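Abbfa_003403 (Acinetobacter baumannii, PDB 4ZXH) probably assembles a peptide product as a four-domain nonribosomal peptide synthetase, with condensation, adenylation, phosphopantetheine-bearing carrier and thioesterase domains on one chain. Local coordinates at residues T661-I666 with I711-A716; L655-E660 with L682-V687; G757-V762 with A775-A780. All blocks are in the same frame, centred on the assembly; numbering follows the deposited sequence.

Contact 1 (T661-I666 with I711-A716)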
# COMPACT_ATOMS: atom_id res chain seq x y z
N THR A 661 -38.04 1.06 28.20
CA THR A 661 -37.01 0.32 27.46
C THR A 661 -37.57 -0.95 26.85
O THR A 661 -38.15 -1.79 27.55
CB THR A 661 -35.83 -0.08 28.35
OG1 THR A 661 -35.18 1.09 28.87
CG2 THR A 661 -34.83 -0.86 27.54
N GLN A 662 -37.40 -1.10 25.54
CA GLN A 662 -37.77 -2.34 24.88
C GLN A 662 -36.58 -2.90 24.11
O GLN A 662 -36.20 -2.40 23.06
CB GLN A 662 -38.98 -2.12 23.97
CG GLN A 662 -40.25 -1.89 24.77
CD GLN A 662 -41.51 -1.95 23.93
OE1 GLN A 662 -41.51 -1.58 22.76
NE2 GLN A 662 -42.59 -2.43 24.54
N LEU A 663 -36.00 -3.96 24.66
CA LEU A 663 -34.77 -4.53 24.15
C LEU A 663 -35.02 -5.80 23.37
O LEU A 663 -35.72 -6.70 23.85
CB LEU A 663 -33.80 -4.81 25.30
CG LEU A 663 -32.33 -5.08 24.98
CD1 LEU A 663 -31.52 -4.62 26.15
CD2 LEU A 663 -32.05 -6.55 24.69
N LEU A 664 -34.45 -5.90 22.17
CA LEU A 664 -34.57 -7.11 21.38
C LEU A 664 -33.39 -8.03 21.62
O LEU A 664 -32.29 -7.80 21.10
CB LEU A 664 -34.69 -6.79 19.90
CG LEU A 664 -34.98 -8.02 19.04
CD1 LEU A 664 -36.35 -8.60 19.39
CD2 LEU A 664 -34.91 -7.69 17.55
N ALA A 665 -33.62 -9.09 22.40
CA ALA A 665 -32.61 -10.08 22.69
C ALA A 665 -32.48 -11.14 21.58
O ALA A 665 -33.39 -11.94 21.35
CB ALA A 665 -32.91 -10.73 24.00
N ILE A 666 -31.33 -11.16 20.90
CA ILE A 666 -31.13 -12.04 19.75
C ILE A 666 -29.98 -13.01 19.94
O ILE A 666 -29.83 -13.95 19.17
CB ILE A 666 -30.83 -11.24 18.47
CG1 ILE A 666 -29.49 -10.55 18.60
CG2 ILE A 666 -31.90 -10.19 18.24
CD1 ILE A 666 -29.23 -9.61 17.47
N ILE A 711 -38.69 -1.55 19.04
CA ILE A 711 -37.46 -1.75 19.80
C ILE A 711 -36.62 -0.48 19.98
O ILE A 711 -36.54 0.34 19.06
CB ILE A 711 -36.60 -2.82 19.10
CG1 ILE A 711 -37.34 -4.16 19.11
CG2 ILE A 711 -35.23 -2.95 19.71
CD1 ILE A 711 -37.78 -4.60 20.50
N ASN A 712 -35.99 -0.32 21.14
CA ASN A 712 -35.11 0.84 21.36
C ASN A 712 -33.73 0.51 21.98
O ASN A 712 -32.96 1.41 22.33
CB ASN A 712 -35.84 1.90 22.21
CG ASN A 712 -36.05 1.47 23.64
OD1 ASN A 712 -35.97 0.29 23.97
ND2 ASN A 712 -36.35 2.43 24.51
N VAL A 713 -33.41 -0.78 22.11
CA VAL A 713 -32.04 -1.20 22.41
C VAL A 713 -31.77 -2.50 21.64
O VAL A 713 -32.59 -3.42 21.68
CB VAL A 713 -31.77 -1.45 23.93
CG1 VAL A 713 -30.28 -1.76 24.17
CG2 VAL A 713 -32.20 -0.27 24.78
N LEU A 714 -30.65 -2.56 20.94
CA LEU A 714 -30.30 -3.79 20.23
C LEU A 714 -28.80 -4.03 20.34
O LEU A 714 -28.01 -3.15 20.00
CB LEU A 714 -30.71 -3.71 18.75
CG LEU A 714 -30.40 -4.92 17.86
CD1 LEU A 714 -31.16 -6.13 18.33
CD2 LEU A 714 -30.75 -4.65 16.42
N GLN A 715 -28.42 -5.20 20.84
CA GLN A 715 -27.01 -5.58 20.87
C GLN A 715 -26.79 -6.81 19.99
O GLN A 715 -27.60 -7.74 19.97
CB GLN A 715 -26.54 -5.81 22.31
CG GLN A 715 -25.63 -7.00 22.48
CD GLN A 715 -24.93 -7.06 23.84
OE1 GLN A 715 -24.36 -6.09 24.32
NE2 GLN A 715 -25.06 -8.22 24.49
N ALA A 716 -25.69 -6.78 19.24
CA ALA A 716 -25.42 -7.78 18.21
C ALA A 716 -23.97 -7.72 17.74
O ALA A 716 -23.35 -6.66 17.75
CB ALA A 716 -26.36 -7.58 17.03
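The side chain of N712 stands in the crowded position between its own backbone N and carbonyl carbon (chi1 70°), which folds its amide over the start of strand 662-665. From there OD1 accepts the backbone N-H of Q662 at 2.5 Å from Q662 N, the donor standing above the carbonyl plane. In return, N712 N gives an almost straight bond of 2.8 Å to Q662 O, in that carbonyl's plane. N712 thus grips the backbone of Q662 at both its N and its O. V713 N adds a weak bond to the same Q662 O, and L664 N to V713 O, 3.1 Å and nearly along the C=O axis, is the firmer bond of the parallel pair L663-V713.

L663 and V713 point to the same face, and with L663 CG and V713 CG1 each anti to its backbone N they cross obliquely, L663 CD1 lying 3.7 Å from V713 CG1. On the other face L664 and L714 run side by side, while I711 CG1 reaches L664 CB at 3.8 Å. I666 CD1 meets A716 CB at 3.5 Å.

Strand 687-690 bonds to the other edge of 662-665 and strand 735-740 runs on the far side of 713-716, so both strands are interior to the mixed sheet of the adenylation domain. Helix 674-679 packs on the L663 face, and helix 699-709 covers L664 and I711 on the opposite one.

Contact 2 (L655-E660 with L682-V687)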
# COMPACT_ATOMS: atom_id res chain seq x y z
N LEU A 655 -26.49 3.25 29.46
CA LEU A 655 -27.72 2.97 28.73
C LEU A 655 -28.94 3.64 29.34
O LEU A 655 -29.92 3.88 28.64
CB LEU A 655 -27.97 1.47 28.66
CG LEU A 655 -26.96 0.69 27.82
CD1 LEU A 655 -27.34 -0.76 27.83
CD2 LEU A 655 -26.92 1.24 26.41
N GLN A 656 -28.87 3.90 30.64
CA GLN A 656 -29.96 4.55 31.38
C GLN A 656 -31.29 3.87 31.10
O GLN A 656 -32.22 4.49 30.59
CB GLN A 656 -30.04 6.04 31.02
CG GLN A 656 -28.86 6.88 31.50
CD GLN A 656 -28.82 7.02 33.01
OE1 GLN A 656 -28.24 6.19 33.71
NE2 GLN A 656 -29.42 8.09 33.52
N VAL A 657 -31.36 2.58 31.43
CA VAL A 657 -32.54 1.76 31.15
C VAL A 657 -33.71 2.19 32.05
O VAL A 657 -33.52 2.49 33.23
CB VAL A 657 -32.23 0.25 31.35
CG1 VAL A 657 -33.48 -0.60 31.23
CG2 VAL A 657 -31.21 -0.20 30.33
N THR A 658 -34.90 2.24 31.46
CA THR A 658 -36.08 2.73 32.16
C THR A 658 -37.27 1.84 31.89
O THR A 658 -37.14 0.77 31.31
CB THR A 658 -36.47 4.13 31.70
OG1 THR A 658 -37.03 4.04 30.38
CG2 THR A 658 -35.26 5.05 31.69
N THR A 659 -38.45 2.31 32.29
CA THR A 659 -39.67 1.55 32.10
C THR A 659 -40.03 1.41 30.62
O THR A 659 -40.57 0.39 30.19
CB THR A 659 -40.82 2.21 32.87
OG1 THR A 659 -40.62 1.98 34.26
CG2 THR A 659 -42.16 1.65 32.45
N GLU A 660 -39.68 2.43 29.84
CA GLU A 660 -40.02 2.45 28.42
C GLU A 660 -39.04 1.66 27.56
O GLU A 660 -39.19 1.58 26.34
CB GLU A 660 -40.11 3.90 27.94
CG GLU A 660 -41.24 4.66 28.60
CD GLU A 660 -41.10 6.16 28.48
OE1 GLU A 660 -41.86 6.78 27.71
OE2 GLU A 660 -40.21 6.72 29.15
N LEU A 682 -35.14 -5.96 32.93
CA LEU A 682 -35.90 -6.48 34.06
C LEU A 682 -35.48 -5.81 35.37
O LEU A 682 -36.28 -5.64 36.27
CB LEU A 682 -35.73 -7.98 34.18
CG LEU A 682 -36.22 -8.81 33.01
CD1 LEU A 682 -35.91 -10.27 33.29
CD2 LEU A 682 -37.71 -8.61 32.80
N MET A 683 -34.21 -5.41 35.47
CA MET A 683 -33.75 -4.63 36.62
C MET A 683 -34.44 -3.26 36.74
O MET A 683 -34.42 -2.65 37.82
CB MET A 683 -32.23 -4.43 36.54
CG MET A 683 -31.38 -5.67 36.79
SD MET A 683 -29.67 -5.52 36.19
CE MET A 683 -29.15 -3.96 36.90
N TYR A 684 -35.06 -2.78 35.67
CA TYR A 684 -35.58 -1.41 35.71
C TYR A 684 -37.05 -1.24 35.31
O TYR A 684 -37.58 -0.13 35.36
CB TYR A 684 -34.68 -0.51 34.85
CG TYR A 684 -33.28 -0.42 35.43
CD1 TYR A 684 -33.03 0.38 36.55
CD2 TYR A 684 -32.23 -1.16 34.91
CE1 TYR A 684 -31.78 0.46 37.12
CE2 TYR A 684 -30.95 -1.08 35.47
CZ TYR A 684 -30.75 -0.27 36.58
OH TYR A 684 -29.51 -0.17 37.17
N GLY A 685 -37.71 -2.35 34.95
CA GLY A 685 -39.14 -2.33 34.70
C GLY A 685 -39.54 -2.33 33.24
O GLY A 685 -40.73 -2.28 32.90
N GLY A 686 -38.53 -2.40 32.36
CA GLY A 686 -38.75 -2.45 30.93
C GLY A 686 -39.13 -3.82 30.39
O GLY A 686 -39.45 -4.72 31.15
N VAL A 687 -39.10 -3.96 29.07
CA VAL A 687 -39.52 -5.19 28.40
C VAL A 687 -38.39 -5.92 27.66
O VAL A 687 -37.63 -5.31 26.90
CB VAL A 687 -40.65 -4.90 27.40
CG1 VAL A 687 -41.01 -6.16 26.62
CG2 VAL A 687 -41.86 -4.35 28.12
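Two loops of the adenylation domain meet here, one leading from helix 641-655 into strand 662-665, the other from helix 674-679 into strand 687-690; the first carries an ST turn, in which T658 OG1 accepts the backbone N-H of E660 at 3.1 Å. Y684 supplies the main side-chain contact. Its CG lies anti to the carbonyl carbon (chi1 -65°), and the side chain crosses that of V657 at about a right angle. V657 CG1, itself anti to the backbone N, rests 3.8 Å from Y684 CB, and V657 CB comes equally near to Y684 CD2. The carbonyl oxygen V657 O also approaches the base of the tyrosine, 3.6 Å from Y684 CB.

Beyond the ring the backbones draw together. G686 CA points a C-H at T659 O over 3.5 Å and also lies 3.6 Å from T658 O. G685 takes a positive phi of 103°, a backbone shape that glycine adopts readily. With apolar contacts and a C-H to oxygen approach joining the loops, the contact probably rests on dispersion, with a weak electrostatic share from the C-H, and the two glycines let the backbones come close.

Contact 3 (G757-V762 with A775-A780)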
# COMPACT_ATOMS: atom_id res chain seq x y z
N GLY A 757 -29.49 5.86 16.60
CA GLY A 757 -29.42 7.07 17.39
C GLY A 757 -28.22 7.16 18.32
O GLY A 757 -27.82 8.25 18.72
N CYS A 758 -27.65 6.02 18.66
CA CYS A 758 -26.46 5.94 19.51
C CYS A 758 -25.75 4.60 19.27
O CYS A 758 -26.38 3.54 19.26
CB CYS A 758 -26.85 6.10 20.98
SG CYS A 758 -25.47 6.09 22.17
N LEU A 759 -24.43 4.65 19.06
CA LEU A 759 -23.66 3.44 18.81
C LEU A 759 -22.57 3.24 19.87
O LEU A 759 -21.75 4.13 20.10
CB LEU A 759 -23.03 3.51 17.41
CG LEU A 759 -22.23 2.30 16.90
CD1 LEU A 759 -23.06 1.02 16.96
CD2 LEU A 759 -21.74 2.55 15.49
N TRP A 760 -22.57 2.08 20.53
CA TRP A 760 -21.47 1.71 21.41
C TRP A 760 -20.62 0.61 20.79
O TRP A 760 -21.14 -0.43 20.39
CB TRP A 760 -21.98 1.24 22.76
CG TRP A 760 -22.66 2.31 23.56
CD1 TRP A 760 -23.99 2.62 23.57
CD2 TRP A 760 -22.03 3.21 24.48
NE1 TRP A 760 -24.23 3.67 24.43
CE2 TRP A 760 -23.04 4.05 24.99
CE3 TRP A 760 -20.71 3.40 24.90
CZ2 TRP A 760 -22.78 5.06 25.92
CZ3 TRP A 760 -20.45 4.40 25.82
CH2 TRP A 760 -21.48 5.22 26.32
N ASN A 761 -19.31 0.85 20.68
CA ASN A 761 -18.39 -0.25 20.39
C ASN A 761 -17.90 -0.78 21.73
O ASN A 761 -17.44 -0.03 22.57
CB ASN A 761 -17.21 0.17 19.52
CG ASN A 761 -16.26 -0.98 19.24
OD1 ASN A 761 -16.68 -2.12 19.00
ND2 ASN A 761 -14.96 -0.70 19.29
N VAL A 762 -18.03 -2.08 21.92
CA VAL A 762 -17.94 -2.62 23.25
C VAL A 762 -17.11 -3.92 23.23
O VAL A 762 -17.14 -4.68 22.25
CB VAL A 762 -19.38 -2.81 23.81
CG1 VAL A 762 -20.07 -4.00 23.21
CG2 VAL A 762 -19.37 -2.89 25.31
N ALA A 775 -16.89 2.17 24.10
CA ALA A 775 -16.65 3.40 23.37
C ALA A 775 -17.94 3.98 22.75
O ALA A 775 -18.59 3.31 21.95
CB ALA A 775 -15.61 3.15 22.27
N ARG A 776 -18.31 5.21 23.11
CA ARG A 776 -19.39 5.88 22.39
C ARG A 776 -18.83 6.38 21.05
O ARG A 776 -18.09 7.36 20.99
CB ARG A 776 -19.98 7.06 23.20
CG ARG A 776 -21.26 7.67 22.58
CD ARG A 776 -21.67 8.99 23.24
NE ARG A 776 -22.04 8.84 24.64
CZ ARG A 776 -23.29 8.66 25.08
NH1 ARG A 776 -24.31 8.61 24.23
NH2 ARG A 776 -23.53 8.53 26.39
N ILE A 777 -19.20 5.68 19.98
CA ILE A 777 -18.75 6.02 18.64
C ILE A 777 -19.58 7.15 18.04
O ILE A 777 -20.80 7.02 17.90
CB ILE A 777 -18.84 4.80 17.69
CG1 ILE A 777 -18.01 3.63 18.24
CG2 ILE A 777 -18.41 5.20 16.28
CD1 ILE A 777 -16.58 4.00 18.63
N THR A 778 -18.92 8.26 17.69
CA THR A 778 -19.65 9.41 17.16
C THR A 778 -19.15 9.76 15.76
O THR A 778 -19.78 10.55 15.06
CB THR A 778 -19.52 10.65 18.08
OG1 THR A 778 -18.14 11.01 18.24
CG2 THR A 778 -20.13 10.38 19.46
N ASP A 779 -18.03 9.15 15.37
CA ASP A 779 -17.41 9.43 14.09
C ASP A 779 -16.62 8.20 13.64
O ASP A 779 -15.77 7.70 14.39
CB ASP A 779 -16.49 10.66 14.19
CG ASP A 779 -15.99 11.14 12.82
OD1 ASP A 779 -16.39 10.56 11.79
OD2 ASP A 779 -15.21 12.12 12.79
N ALA A 780 -16.88 7.73 12.43
CA ALA A 780 -16.28 6.48 11.95
C ALA A 780 -14.77 6.55 11.82
O ALA A 780 -14.11 5.52 11.72
CB ALA A 780 -16.88 6.09 10.63
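R776 and W760 face each other across two antiparallel strands as a non-hydrogen-bonded pair, and their side chains are folded together on one face of the sheet. The indole of W760, with CG anti to the carbonyl carbon (chi1 -66°) and the ring turned roughly square to the CA-CB-CG plane (chi2 92°), leans toward strand 773-777. R776 starts extended, CG anti to the backbone N. Its CB already sits over one face of the six-membered ring in a CH-pi contact, 4.0 Å from the W760 ring centroid, and the bend at chi3 (-64°) turns the guanidinium back toward W760 CZ2 instead of letting it run straight out. The guanidinium meets the rim of the same ring: W760 CZ2 lies over one of its faces, 3.6 Å from R776 NH2, with the two planes steeply inclined to each other rather than stacked. At the far end R776 NH1 comes within 3.5 Å of C758 SG, whose side chain is anti to the backbone N.

These strands form the beta hairpin 756-763 and 773-777, whose first strand runs beside strand 735-740 in the mixed sheet of the adenylation domain. N761 and A775 exchange two backbone bonds, A775 N to N761 O at 2.7 Å and N761 N to A775 O at 2.9 Å, and I777 N donates to L759 O at 3.0 Å.

On the opposite face from W760, the branch of I777 made by CG1, anti to the carbonyl carbon, lies against N761 CB at 3.8 Å. N761 extends its CG anti to the backbone N, and its ND2 finds a partner in the carbonyl oxygen of D784. Helix 641-655 touches W760 through R654.

Overall arrangement
From the N terminus, segment 655-660 leaves helix 641-655 and runs directly into 661-666, so the first segments of contacts 2 and 1 are consecutive, a loop leading into strand 662-665. Contact 2 closes its loop first, at 682-687, and contact 1 closes later, at 711-716; their segments alternate, so the two loops cross. They also touch, T661 O and V687 N forming a probable hydrogen bond that sets 687-690 against 662-665. Contact 3 follows in series as a short hairpin. It joins the same mixed sheet as contact 1, about 16 Å away between centres, with strand 735-740 between 713-716 and 756-763. L655 of contact 2 packs against W760 of contact 3.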